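Local coordinates for protein phosphotriesterase, putative (Deinococcus radiodurans, PDB 4J35) that is probably a two-metal lactonohydrolase of the phosphotriesterase family, here in a variant engineered for organophosphate hydrolysis, at residues V222-D227 with T248-E253; E216-G221 with A256-L261; H23-L28 with A47-T52; E51-L56 with R80-A85; E122-E127 with F159-R164. The protein carries 7 engineered substitutions. All coordinates share one frame; numbering follows the deposited sequence.

Contact 1. Residues V222-D227 with T248-E253; sequences VSIAFD and TTLLGE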
# COMPACT_ATOMS: atom_id res chain seq x y z
N VAL A 222 -7.26 8.14 -12.21
CA VAL A 222 -6.84 7.49 -10.98
C VAL A 222 -5.90 8.39 -10.21
O VAL A 222 -5.39 9.40 -10.71
CB VAL A 222 -6.14 6.10 -11.22
CG1 VAL A 222 -7.12 5.09 -11.92
CG2 VAL A 222 -4.83 6.25 -12.03
N SER A 223 -5.66 8.01 -8.97
CA SER A 223 -4.59 8.63 -8.22
C SER A 223 -3.29 7.79 -8.24
O SER A 223 -3.29 6.61 -8.61
CB SER A 223 -5.06 8.82 -6.80
OG SER A 223 -6.17 9.69 -6.76
N ILE A 224 -2.17 8.41 -7.84
CA ILE A 224 -0.92 7.70 -7.90
C ILE A 224 -0.20 8.00 -6.62
O ILE A 224 -0.36 9.10 -6.11
CB ILE A 224 -0.08 8.11 -9.12
CG1 ILE A 224 0.23 9.58 -9.13
CG2 ILE A 224 -0.87 7.79 -10.40
CD1 ILE A 224 1.33 9.96 -10.15
N ALA A 225 0.55 7.02 -6.16
CA ALA A 225 1.29 7.18 -4.88
C ALA A 225 2.76 7.09 -5.12
O ALA A 225 3.26 6.14 -5.74
CB ALA A 225 0.88 6.12 -3.95
N PHE A 226 3.47 8.05 -4.54
CA PHE A 226 4.90 8.02 -4.36
C PHE A 226 5.02 7.40 -2.98
O PHE A 226 4.99 8.12 -1.97
CB PHE A 226 5.44 9.46 -4.39
CG PHE A 226 5.48 10.07 -5.79
CD1 PHE A 226 4.33 10.25 -6.52
CD2 PHE A 226 6.69 10.46 -6.34
CE1 PHE A 226 4.39 10.82 -7.77
CE2 PHE A 226 6.76 11.00 -7.57
CZ PHE A 226 5.61 11.18 -8.31
N ASP A 227 5.04 6.06 -2.91
CA ASP A 227 4.83 5.42 -1.64
C ASP A 227 6.00 4.58 -1.12
O ASP A 227 5.81 3.77 -0.22
CB ASP A 227 3.56 4.60 -1.65
CG ASP A 227 3.52 3.60 -2.80
OD1 ASP A 227 4.58 3.33 -3.39
OD2 ASP A 227 2.42 3.11 -3.14
N THR A 248 7.29 17.79 -7.59
CA THR A 248 7.08 19.24 -7.62
C THR A 248 6.57 19.65 -9.01
O THR A 248 5.73 20.53 -9.13
CB THR A 248 8.34 20.05 -7.22
OG1 THR A 248 9.47 19.67 -8.02
CG2 THR A 248 8.66 19.77 -5.76
N THR A 249 7.10 19.00 -10.04
CA THR A 249 6.64 19.17 -11.40
C THR A 249 5.14 18.90 -11.52
O THR A 249 4.40 19.65 -12.18
CB THR A 249 7.36 18.20 -12.33
OG1 THR A 249 8.76 18.51 -12.32
CG2 THR A 249 6.82 18.27 -13.76
N LEU A 250 4.70 17.80 -10.92
CA LEU A 250 3.31 17.35 -11.09
C LEU A 250 2.40 18.24 -10.27
O LEU A 250 1.32 18.60 -10.70
CB LEU A 250 3.15 15.88 -10.67
CG LEU A 250 3.83 14.84 -11.55
CD1 LEU A 250 3.70 13.48 -10.95
CD2 LEU A 250 3.12 14.81 -12.94
N LEU A 251 2.85 18.64 -9.09
CA LEU A 251 2.09 19.59 -8.29
C LEU A 251 1.86 20.91 -9.03
O LEU A 251 0.80 21.53 -8.90
CB LEU A 251 2.87 19.86 -6.97
CG LEU A 251 2.81 18.69 -5.97
CD1 LEU A 251 3.89 18.85 -4.81
CD2 LEU A 251 1.42 18.63 -5.37
N GLY A 252 2.87 21.29 -9.80
CA GLY A 252 2.90 22.54 -10.52
C GLY A 252 1.97 22.47 -11.73
O GLY A 252 1.72 23.48 -12.37
N GLU A 253 1.49 21.28 -12.04
CA GLU A 253 0.59 21.04 -13.16
C GLU A 253 -0.81 20.75 -12.63
O GLU A 253 -1.66 20.27 -13.36
CB GLU A 253 1.11 19.91 -14.04
CG GLU A 253 2.47 20.18 -14.73
CD GLU A 253 3.06 18.93 -15.35
OE1 GLU A 253 2.53 17.83 -15.07
OE2 GLU A 253 4.05 19.02 -16.12

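Contact 2. Residues E216-G221 with A256-L261; sequences ETLRHG and ADRLLL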
# COMPACT_ATOMS: atom_id res chain seq x y z
N GLU A 216 0.73 10.10 -18.03
CA GLU A 216 -0.06 9.10 -18.74
C GLU A 216 -0.98 8.28 -17.83
O GLU A 216 -2.11 7.99 -18.18
CB GLU A 216 0.84 8.16 -19.50
CG GLU A 216 0.05 7.23 -20.36
CD GLU A 216 0.92 6.30 -21.17
OE1 GLU A 216 2.15 6.48 -21.12
OE2 GLU A 216 0.35 5.41 -21.85
N THR A 217 -0.49 7.88 -16.66
CA THR A 217 -1.33 7.18 -15.72
C THR A 217 -2.48 8.03 -15.23
O THR A 217 -3.63 7.54 -15.12
CB THR A 217 -0.44 6.71 -14.46
OG1 THR A 217 0.70 6.01 -14.93
CG2 THR A 217 -1.22 5.79 -13.58
N LEU A 218 -2.18 9.32 -14.95
CA LEU A 218 -3.12 10.24 -14.30
C LEU A 218 -4.28 10.54 -15.25
O LEU A 218 -5.38 10.88 -14.85
CB LEU A 218 -2.44 11.56 -13.95
CG LEU A 218 -1.59 11.35 -12.66
CD1 LEU A 218 -0.60 12.46 -12.53
CD2 LEU A 218 -2.53 11.30 -11.48
N ARG A 219 -3.98 10.39 -16.51
CA ARG A 219 -4.98 10.53 -17.59
C ARG A 219 -6.26 9.68 -17.39
O ARG A 219 -7.33 10.01 -17.93
CB ARG A 219 -4.29 10.16 -18.90
CG ARG A 219 -5.09 10.37 -20.13
CD ARG A 219 -4.84 11.78 -20.65
NE ARG A 219 -3.66 11.85 -21.50
CZ ARG A 219 -3.68 11.92 -22.83
NH1 ARG A 219 -4.84 11.95 -23.49
NH2 ARG A 219 -2.54 11.98 -23.52
N HIS A 220 -6.16 8.58 -16.64
CA HIS A 220 -7.27 7.65 -16.47
C HIS A 220 -8.16 8.02 -15.33
O HIS A 220 -9.16 7.34 -15.07
CB HIS A 220 -6.74 6.22 -16.32
CG HIS A 220 -6.11 5.70 -17.56
ND1 HIS A 220 -4.75 5.69 -17.75
CD2 HIS A 220 -6.65 5.25 -18.72
CE1 HIS A 220 -4.47 5.21 -18.95
NE2 HIS A 220 -5.62 4.95 -19.56
N GLY A 221 -7.78 9.10 -14.65
CA GLY A 221 -8.56 9.66 -13.56
C GLY A 221 -8.21 9.07 -12.21
O GLY A 221 -8.84 9.42 -11.21
N ALA A 256 -2.45 17.99 -7.47
CA ALA A 256 -2.31 17.73 -6.06
C ALA A 256 -3.42 16.83 -5.60
O ALA A 256 -3.20 16.02 -4.72
CB ALA A 256 -2.29 19.02 -5.22
N ASP A 257 -4.60 16.90 -6.23
CA ASP A 257 -5.69 16.09 -5.69
C ASP A 257 -5.66 14.64 -6.24
O ASP A 257 -6.56 13.87 -5.97
CB ASP A 257 -7.08 16.72 -5.89
CG ASP A 257 -7.42 16.93 -7.33
OD1 ASP A 257 -6.49 16.77 -8.15
OD2 ASP A 257 -8.60 17.28 -7.64
N ARG A 258 -4.61 14.29 -6.97
CA ARG A 258 -4.40 12.90 -7.38
C ARG A 258 -3.07 12.27 -6.94
O ARG A 258 -2.73 11.18 -7.40
CB ARG A 258 -4.51 12.79 -8.89
CG ARG A 258 -5.82 13.38 -9.41
CD ARG A 258 -7.00 12.47 -9.12
NE ARG A 258 -8.27 13.20 -9.10
CZ ARG A 258 -9.05 13.39 -10.17
NH1 ARG A 258 -8.72 12.90 -11.36
NH2 ARG A 258 -10.18 14.07 -10.04
N LEU A 259 -2.34 12.96 -6.04
CA LEU A 259 -1.03 12.48 -5.59
C LEU A 259 -1.07 12.11 -4.12
O LEU A 259 -1.62 12.87 -3.30
CB LEU A 259 0.04 13.57 -5.76
CG LEU A 259 0.22 14.14 -7.17
CD1 LEU A 259 1.06 15.40 -7.10
CD2 LEU A 259 0.86 13.11 -8.13
N LEU A 260 -0.49 10.95 -3.78
CA LEU A 260 -0.41 10.53 -2.39
C LEU A 260 1.02 10.14 -2.03
O LEU A 260 1.84 9.90 -2.91
CB LEU A 260 -1.37 9.38 -2.10
CG LEU A 260 -2.84 9.81 -2.15
CD1 LEU A 260 -3.44 9.56 -3.56
CD2 LEU A 260 -3.62 9.10 -1.07
N LEU A 261 1.29 10.06 -0.74
CA LEU A 261 2.68 9.94 -0.23
C LEU A 261 2.78 8.87 0.86
O LEU A 261 1.99 8.87 1.78
CB LEU A 261 3.14 11.27 0.37
CG LEU A 261 3.05 12.52 -0.50
CD1 LEU A 261 3.37 13.76 0.38
CD2 LEU A 261 4.00 12.47 -1.68
O HOH W 1 -6.27 11.56 -12.23

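Contact 3. Residues H23-L28 with A47-T52; sequences HVIFGL and ASCTET. Engineered in segment 23-28: Leu28 (natural residue Tyr). With CO (cobalt (II) ion), chain C.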
# COMPACT_ATOMS: atom_id res chain seq x y z
N HIS A 23 3.53 -1.32 5.99
CA HIS A 23 3.45 -2.72 6.40
C HIS A 23 3.78 -2.78 7.91
O HIS A 23 4.93 -2.67 8.28
CB HIS A 23 4.42 -3.57 5.54
CG HIS A 23 4.04 -3.60 4.07
ND1 HIS A 23 2.95 -4.33 3.64
CD2 HIS A 23 4.53 -2.96 2.98
CE1 HIS A 23 2.81 -4.17 2.33
NE2 HIS A 23 3.71 -3.31 1.91
N VAL A 24 2.76 -2.94 8.77
CA VAL A 24 3.01 -3.06 10.23
C VAL A 24 3.90 -4.30 10.48
O VAL A 24 4.94 -4.20 11.14
CB VAL A 24 1.69 -3.13 11.05
CG1 VAL A 24 1.99 -3.29 12.56
CG2 VAL A 24 0.83 -1.87 10.81
N ILE A 25 3.50 -5.46 9.98
CA ILE A 25 4.40 -6.60 9.88
C ILE A 25 4.46 -7.11 8.44
O ILE A 25 3.56 -6.86 7.64
CB ILE A 25 4.01 -7.75 10.81
CG1 ILE A 25 2.68 -8.35 10.39
CG2 ILE A 25 3.97 -7.28 12.25
CD1 ILE A 25 2.16 -9.44 11.36
N PHE A 26 5.55 -7.76 8.08
CA PHE A 26 5.71 -8.24 6.74
C PHE A 26 6.68 -9.40 6.67
O PHE A 26 7.76 -9.35 7.28
CB PHE A 26 6.26 -7.11 5.86
CG PHE A 26 6.22 -7.43 4.39
CD1 PHE A 26 7.29 -8.07 3.79
CD2 PHE A 26 5.15 -7.05 3.61
CE1 PHE A 26 7.26 -8.36 2.43
CE2 PHE A 26 5.11 -7.34 2.25
CZ PHE A 26 6.16 -8.00 1.66
N GLY A 27 6.29 -10.43 5.91
CA GLY A 27 7.17 -11.56 5.60
C GLY A 27 7.12 -11.89 4.13
O GLY A 27 6.04 -12.00 3.58
N LEU A 28 8.28 -12.02 3.50
CA LEU A 28 8.36 -12.52 2.14
C LEU A 28 7.92 -13.97 2.10
O LEU A 28 8.27 -14.74 2.99
CB LEU A 28 9.77 -12.39 1.61
CG LEU A 28 10.23 -10.94 1.44
CD1 LEU A 28 11.76 -10.88 1.35
CD2 LEU A 28 9.54 -10.27 0.21
N ALA A 47 5.23 -4.56 21.06
CA ALA A 47 5.91 -3.43 21.67
C ALA A 47 6.47 -2.49 20.61
O ALA A 47 6.29 -1.28 20.68
CB ALA A 47 7.03 -3.92 22.61
N SER A 48 7.16 -3.06 19.63
CA SER A 48 7.81 -2.24 18.61
C SER A 48 6.78 -1.49 17.76
O SER A 48 6.93 -0.29 17.49
CB SER A 48 8.68 -3.14 17.74
OG SER A 48 9.42 -2.37 16.81
N CYS A 49 5.73 -2.19 17.34
CA CYS A 49 4.68 -1.62 16.48
C CYS A 49 3.84 -0.54 17.19
O CYS A 49 3.50 0.46 16.58
CB CYS A 49 3.78 -2.74 15.95
SG CYS A 49 4.62 -3.81 14.82
N THR A 50 3.52 -0.74 18.47
CA THR A 50 2.81 0.28 19.26
C THR A 50 3.68 1.52 19.52
O THR A 50 3.19 2.64 19.58
CB THR A 50 2.32 -0.25 20.62
OG1 THR A 50 3.44 -0.71 21.38
CG2 THR A 50 1.30 -1.38 20.46
N GLU A 51 4.97 1.30 19.73
CA GLU A 51 5.92 2.40 19.85
C GLU A 51 5.86 3.25 18.54
O GLU A 51 5.77 4.49 18.58
CB GLU A 51 7.32 1.80 20.11
CG GLU A 51 8.45 2.75 20.48
CD GLU A 51 8.40 3.25 21.94
OE1 GLU A 51 7.43 2.90 22.66
OE2 GLU A 51 9.33 3.99 22.36
N THR A 52 5.88 2.58 17.40
CA THR A 52 5.89 3.28 16.11
C THR A 52 4.56 4.00 15.89
O THR A 52 4.51 5.15 15.44
CB THR A 52 6.17 2.30 14.95
OG1 THR A 52 7.53 1.87 15.04
CG2 THR A 52 5.94 2.98 13.57
CO CO C . 4.11 -2.66 0.09

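Contact 4. Residues E51-L56 with R80-A85; sequences ETARAL and REVSEA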
# COMPACT_ATOMS: atom_id res chain seq x y z
N GLU A 51 4.97 1.30 19.73
CA GLU A 51 5.92 2.40 19.85
C GLU A 51 5.86 3.25 18.54
O GLU A 51 5.77 4.49 18.58
CB GLU A 51 7.32 1.80 20.11
CG GLU A 51 8.45 2.75 20.48
CD GLU A 51 8.40 3.25 21.94
OE1 GLU A 51 7.43 2.90 22.66
OE2 GLU A 51 9.33 3.99 22.36
N THR A 52 5.88 2.58 17.40
CA THR A 52 5.89 3.28 16.11
C THR A 52 4.56 4.00 15.89
O THR A 52 4.51 5.15 15.44
CB THR A 52 6.17 2.30 14.95
OG1 THR A 52 7.53 1.87 15.04
CG2 THR A 52 5.94 2.98 13.57
N ALA A 53 3.46 3.32 16.24
CA ALA A 53 2.16 3.94 16.13
C ALA A 53 2.10 5.21 16.98
O ALA A 53 1.51 6.21 16.61
CB ALA A 53 1.06 3.00 16.57
N ARG A 54 2.69 5.16 18.17
CA ARG A 54 2.67 6.36 19.00
C ARG A 54 3.44 7.49 18.38
O ARG A 54 3.03 8.65 18.50
CB ARG A 54 3.22 6.05 20.39
CG ARG A 54 2.28 5.25 21.18
CD ARG A 54 2.79 4.88 22.58
NE ARG A 54 1.91 3.87 23.17
CZ ARG A 54 0.61 4.04 23.36
NH1 ARG A 54 0.03 5.18 23.04
NH2 ARG A 54 -0.12 3.07 23.88
N ALA A 55 4.58 7.19 17.77
CA ALA A 55 5.36 8.21 17.11
C ALA A 55 4.58 8.86 15.95
O ALA A 55 4.72 10.05 15.66
CB ALA A 55 6.65 7.63 16.61
N LEU A 56 3.76 8.07 15.28
CA LEU A 56 2.97 8.60 14.18
C LEU A 56 1.88 9.49 14.70
O LEU A 56 1.67 10.60 14.21
CB LEU A 56 2.39 7.45 13.34
CG LEU A 56 3.41 6.71 12.48
CD1 LEU A 56 2.82 5.40 11.83
CD2 LEU A 56 3.91 7.64 11.38
N ARG A 80 -5.32 -5.26 14.75
CA ARG A 80 -6.34 -4.78 15.69
C ARG A 80 -5.76 -4.55 17.09
O ARG A 80 -6.09 -3.56 17.74
CB ARG A 80 -7.52 -5.74 15.77
CG ARG A 80 -8.63 -5.28 16.71
CD ARG A 80 -9.94 -6.01 16.43
NE ARG A 80 -9.85 -7.42 16.75
CZ ARG A 80 -10.84 -8.30 16.60
NH1 ARG A 80 -12.01 -7.92 16.11
NH2 ARG A 80 -10.64 -9.57 16.93
N GLU A 81 -4.87 -5.43 17.54
CA GLU A 81 -4.21 -5.22 18.82
C GLU A 81 -3.44 -3.92 18.85
O GLU A 81 -3.48 -3.19 19.84
CB GLU A 81 -3.21 -6.32 19.14
CG GLU A 81 -3.79 -7.66 19.46
CD GLU A 81 -2.71 -8.65 19.83
OE1 GLU A 81 -1.92 -8.37 20.77
OE2 GLU A 81 -2.63 -9.70 19.17
N VAL A 82 -2.71 -3.64 17.77
CA VAL A 82 -1.89 -2.43 17.69
C VAL A 82 -2.80 -1.20 17.70
O VAL A 82 -2.52 -0.22 18.38
CB VAL A 82 -1.01 -2.44 16.43
CG1 VAL A 82 -0.26 -1.13 16.28
CG2 VAL A 82 -0.04 -3.62 16.47
N SER A 83 -3.89 -1.25 16.92
CA SER A 83 -4.85 -0.15 16.85
C SER A 83 -5.54 0.12 18.18
O SER A 83 -5.65 1.28 18.61
CB SER A 83 -5.93 -0.45 15.79
OG SER A 83 -6.83 0.66 15.67
N GLU A 84 -6.02 -0.93 18.83
CA GLU A 84 -6.71 -0.81 20.11
C GLU A 84 -5.78 -0.36 21.23
O GLU A 84 -6.21 0.26 22.21
CB GLU A 84 -7.39 -2.13 20.50
CG GLU A 84 -8.58 -2.52 19.61
CD GLU A 84 -9.20 -3.87 20.00
OE1 GLU A 84 -8.61 -4.59 20.83
OE2 GLU A 84 -10.29 -4.21 19.48
N ALA A 85 -4.49 -0.65 21.10
CA ALA A 85 -3.54 -0.23 22.13
C ALA A 85 -3.16 1.26 22.01
O ALA A 85 -2.82 1.89 23.00
CB ALA A 85 -2.29 -1.11 22.08

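Contact 5. Residues E122-E127 with F159-R164; sequences EMMRTE and FRAAAR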
# COMPACT_ATOMS: atom_id res chain seq x y z
N GLU A 122 -14.62 -14.36 -4.88
CA GLU A 122 -15.38 -14.73 -3.67
C GLU A 122 -14.57 -14.44 -2.42
O GLU A 122 -15.11 -13.98 -1.41
CB GLU A 122 -15.74 -16.21 -3.67
CG GLU A 122 -16.74 -16.62 -4.71
CD GLU A 122 -18.13 -16.00 -4.48
OE1 GLU A 122 -18.43 -15.54 -3.35
OE2 GLU A 122 -18.93 -15.98 -5.44
N MET A 123 -13.29 -14.74 -2.48
CA MET A 123 -12.40 -14.41 -1.34
C MET A 123 -12.38 -12.91 -1.09
O MET A 123 -12.53 -12.43 0.05
CB MET A 123 -10.99 -14.94 -1.63
CG MET A 123 -9.93 -14.42 -0.65
SD MET A 123 -8.28 -14.92 -1.19
CE MET A 123 -7.95 -13.56 -2.31
N MET A 124 -12.16 -12.13 -2.13
CA MET A 124 -12.09 -10.70 -1.93
C MET A 124 -13.41 -10.19 -1.37
O MET A 124 -13.43 -9.41 -0.42
CB MET A 124 -11.76 -9.98 -3.23
CG MET A 124 -10.32 -10.16 -3.67
SD MET A 124 -10.06 -9.43 -5.31
CE MET A 124 -8.29 -9.66 -5.45
N ARG A 125 -14.52 -10.64 -1.97
CA ARG A 125 -15.82 -10.10 -1.60
C ARG A 125 -16.09 -10.41 -0.14
O ARG A 125 -16.55 -9.55 0.61
CB ARG A 125 -16.94 -10.69 -2.47
CG ARG A 125 -18.31 -10.07 -2.14
CD ARG A 125 -19.46 -10.78 -2.80
NE ARG A 125 -19.46 -12.22 -2.54
CZ ARG A 125 -19.83 -12.78 -1.39
NH1 ARG A 125 -20.22 -12.03 -0.36
NH2 ARG A 125 -19.80 -14.11 -1.25
N THR A 126 -15.79 -11.65 0.26
CA THR A 126 -16.06 -12.11 1.62
C THR A 126 -15.21 -11.33 2.62
O THR A 126 -15.68 -10.95 3.71
CB THR A 126 -15.76 -13.62 1.77
OG1 THR A 126 -16.63 -14.37 0.92
CG2 THR A 126 -15.93 -14.07 3.23
N GLU A 127 -13.95 -11.10 2.28
CA GLU A 127 -13.07 -10.43 3.23
C GLU A 127 -13.41 -8.93 3.36
O GLU A 127 -13.21 -8.34 4.42
CB GLU A 127 -11.60 -10.70 2.90
CG GLU A 127 -11.21 -12.17 3.07
CD GLU A 127 -9.71 -12.45 2.92
OE1 GLU A 127 -9.02 -11.69 2.20
OE2 GLU A 127 -9.23 -13.42 3.56
N PHE A 159 -6.93 -8.75 -11.12
CA PHE A 159 -7.46 -7.47 -11.58
C PHE A 159 -8.94 -7.58 -11.92
O PHE A 159 -9.73 -6.69 -11.56
CB PHE A 159 -6.65 -6.91 -12.78
CG PHE A 159 -5.36 -6.22 -12.39
CD1 PHE A 159 -4.30 -6.93 -11.82
CD2 PHE A 159 -5.19 -4.85 -12.59
CE1 PHE A 159 -3.11 -6.31 -11.46
CE2 PHE A 159 -4.00 -4.21 -12.23
CZ PHE A 159 -2.96 -4.94 -11.66
N ARG A 160 -9.34 -8.66 -12.59
CA ARG A 160 -10.75 -8.75 -12.99
C ARG A 160 -11.62 -9.05 -11.79
O ARG A 160 -12.71 -8.51 -11.66
CB ARG A 160 -10.98 -9.80 -14.13
CG ARG A 160 -10.26 -9.44 -15.44
CD ARG A 160 -10.68 -10.34 -16.63
NE ARG A 160 -10.24 -11.71 -16.49
CZ ARG A 160 -9.06 -12.18 -16.91
NH1 ARG A 160 -8.17 -11.38 -17.48
NH2 ARG A 160 -8.76 -13.46 -16.74
N ALA A 161 -11.14 -9.90 -10.88
CA ALA A 161 -11.90 -10.16 -9.65
C ALA A 161 -12.04 -8.88 -8.80
O ALA A 161 -13.11 -8.61 -8.26
CB ALA A 161 -11.26 -11.25 -8.85
N ALA A 162 -10.95 -8.12 -8.65
CA ALA A 162 -11.01 -6.87 -7.91
C ALA A 162 -11.98 -5.84 -8.53
O ALA A 162 -12.71 -5.16 -7.82
CB ALA A 162 -9.62 -6.27 -7.80
N ALA A 163 -11.96 -5.70 -9.86
CA ALA A 163 -12.83 -4.70 -10.50
C ALA A 163 -14.29 -5.01 -10.18
O ALA A 163 -15.11 -4.12 -9.92
CB ALA A 163 -12.56 -4.63 -12.00
N ARG A 164 -14.62 -6.29 -10.18
CA ARG A 164 -15.97 -6.72 -9.86
C ARG A 164 -16.35 -6.40 -8.42
O ARG A 164 -17.43 -5.88 -8.15
CB ARG A 164 -16.06 -8.21 -10.12
CG ARG A 164 -17.37 -8.81 -9.81
CD ARG A 164 -17.35 -10.24 -10.30
NE ARG A 164 -18.65 -10.88 -10.21
CZ ARG A 164 -18.81 -12.21 -10.19
NH1 ARG A 164 -17.74 -13.03 -10.23
NH2 ARG A 164 -20.05 -12.70 -10.11

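Contact 1. Residues V222-D227 with T248-E253
Leu250 CD1 meets the edge of the Phe226 ring, near the ring plane, and lies 4.0 Å from Phe226 CZ. The same methyl stands 4.3 Å from Ile224 CD1, a tip-to-tip meeting of the two branch ends. Leu250 reaches them because its CG is anti to the carbonyl carbon (chi1 -68°) and CD1 prolongs that line toward the strand. Phe226 is likewise turned with CG anti to its carbonyl carbon (chi1 -75°), which carries the ring out toward the helix. With 11.0 Å between the CA atoms of Ile224 and Leu250, only long side chains can bridge the gap, and just 77 Å² is buried. This is the strand-to-helix packing of a beta-alpha-beta unit in the TIM barrel: strand 223-226 leads through helix 240-251 to strand 259-261, and Ile224 and Leu250 both also touch Leu259. His214 joins the aromatic packing, its ring meeting that of Phe226 with the planes at about 20°. Backbone bonds tie Ile224 to Arg258 and Leu260, and Ser223 and Ala225 to strand 200-202 on the other side. In segment 248-253, Gly252 N donates to Thr248 O and Glu253 N to Leu250 O, each at 3.0 Å. The polar groups find partners elsewhere: Glu253 in a salt bridge to Arg215, Asp227 OD1 with ND1 of His204, a metal ligand.

Contact 2. Residues E216-G221 with A256-L261
The Arg258 guanidinium has a water at its edge, in its plane, and Gly221 O placed obliquely to it. The water accepts from Arg258 NH1 at 2.9 Å and donates to Leu218 O at 2.8 Å, so it bridges the two segments. Gly221 O is 3.5 Å from Arg258 NH1, but the angle is too poor for a hydrogen bond. Leu218 O also receives Gly221 N at 3.0 Å, which closes a type I turn from Leu218 to Gly221; Gly221 then leaves helical geometry with a positive phi of 90°. Nearer the backbone of Arg258, Leu218 CD2 packs on Arg258 CB at 3.6 Å. The bend of the arginine chain at CB-CG (chi2 -74°) lets its root cover the leucine while its end turns back to the water. The contact joins the turn after helix 211-218 to the approach of strand 259-261, next to strand 223-226 in the TIM barrel. With an alanine in place of Arg258, the bridging water is likely to lose its N-H donor and to be less firmly placed against Leu218 O. Leu218 O is thus satisfied by backbone and water together, and the arginine is tied to this turn through solvent, not by a direct bond.

Contact 3. Residues H23-L28 with A47-T52
Cys49 SG presses to within 3.5 Å of Val24 CG1, a short approach for sulfur and methyl, at a place where the chain of 23-28 turns a corner through Val24 and Ile25. Cys49 CB follows SG against the same methyl, 3.9 Å from Val24 CG1. A chi1 of 179° sets Val24 CG1 beside the carbonyl carbon, and SG lies near Val24 O as well, without a hydrogen bond being assigned. The corner itself shows in the helix-like phi/psi of Val24, -60°/-53°. Ile25 adds a looser touch, with CG2 4.4 Å from Cys49 SG. The helix segment offers this one residue, and helix 76-86 encloses the spot through Leu79 on Val24 and Phe78 on Ile25 and Cys49. Immediately before the corner, His23 faces the barrel interior: its NE2 binds a cobalt ion at 2.0 Å, with His21, Lys143 and Asp264 as the other ligands. His21 and His23 form the HxH pair found on the first strand of this metal-dependent hydrolase superfamily. In the second shell, Thr68 OG1 is hydrogen-bonded to His23 ND1, fixing the rotation of the ring, and Phe26 CD2 lies 3.4 Å above one face of the His23 ring, toward its rim. Asp66 OD2 takes the backbone N-H of Val24. The corner therefore presents a metal ligand inward and an apolar side-chain surface outward, meeting helix 42-58 by packing.

Contact 4. Residues E51-L56 with R80-A85
Ala53 makes the first touch, its CB lying 4.3 Å from Val82 CG1; the CA atoms of Ala53 and Val82, 7.7 Å apart, are the pair nearest each other between the two segments. A methyl facing a valine branch leaves little bulk between the backbones, and both residues are buried. Next in sequence, Arg54 reaches across at the surface. Its CG is anti to the carbonyl carbon (chi1 -73°) and the chain runs extended from CG to NE, which brings Arg54 NH2 within 3.1 Å of Ala85 O. The bond is weak: the N-H...O angle is 124° and the carbonyl oxygen stands obliquely to the guanidinium. Ala85 lies close to the C-terminal end of helix 76-86, where carbonyls lack later helical partners, so the positive arginine is probably favoured there by the helix dipole as well. Arg54 also packs on Thr86, the last residue of that helix, as does Ala53. Beyond Arg54 the helix turns its side chains elsewhere: Ala55 touches Leu290, and Leu56 leans on Trp267 of strand 266-269. The contact thus pairs two neighbouring helices of the TIM barrel's outer layer: helix 42-58 links strand 17-26 to strand 61-66, and helix 76-86 links strand 61-66 to strand 89-91, with Val82 reaching on to Leu46 and Cys49 of the first helix.

Contact 5. Residues E122-E127 with F159-R164
Glu122 O is gripped twice by Thr126, whose OG1 donates at 2.8 Å and whose backbone N donates to the same Glu122 O at 2.9 Å, from opposite faces of the carbonyl plane. The hydroxyl bond is tilted 30° out of that plane. On the same helix, Arg125 NH2 forms a salt bridge with Glu122 OE1 at 2.9 Å, straight at 163° and in the guanidinium plane, meeting the oxygen nearly along its C-O axis. The side-chain contacts across the segments are apolar. Met124, extended beyond CG after a chi1 of -73°, lays its sulfur on the backbone of the facing helix: SD is 3.7 Å from Ala162 N, 4.0 Å from Ala162 CB and 4.2 Å from Ala161 CB. The small alanines let the thioether sit against the helix surface, and Met124 also touches Val165. This joins helix 116-129 to helix 153-169 on the barrel's outside, with Arg164 adding a cation-pi contact to Tyr121 and Arg160 NE a salt bridge to Glu117. Glu122 OE2 and Arg164 NH1, of opposite charge, stand 5.8 Å apart, not in contact. Between these segments the packing therefore rests on one extended thioether against two alanines, without a polar bond.

How the contacts relate
Contacts 1 and 2 share a wall of the TIM barrel: strands 223-226 and 259-261 pair directly, Ile224 N lies 2.9 Å from Arg258 O, and contact 1 is nested in the loop that contact 2 closes. Contacts 3 and 4 both use helix 42-58, with centres 9 Å apart, on the side of the chain's centre opposite contact 2. Contact 5 stands alone between two helices. Contacts 1, 3 and 5 are buried and apolar, through a leucine, a cysteine and a methionine respectively; contacts 2 and 4 are partly buried and add an arginine, by way of water in one and a weak carbonyl bond in the other. Only contact 3 includes a metal ligand.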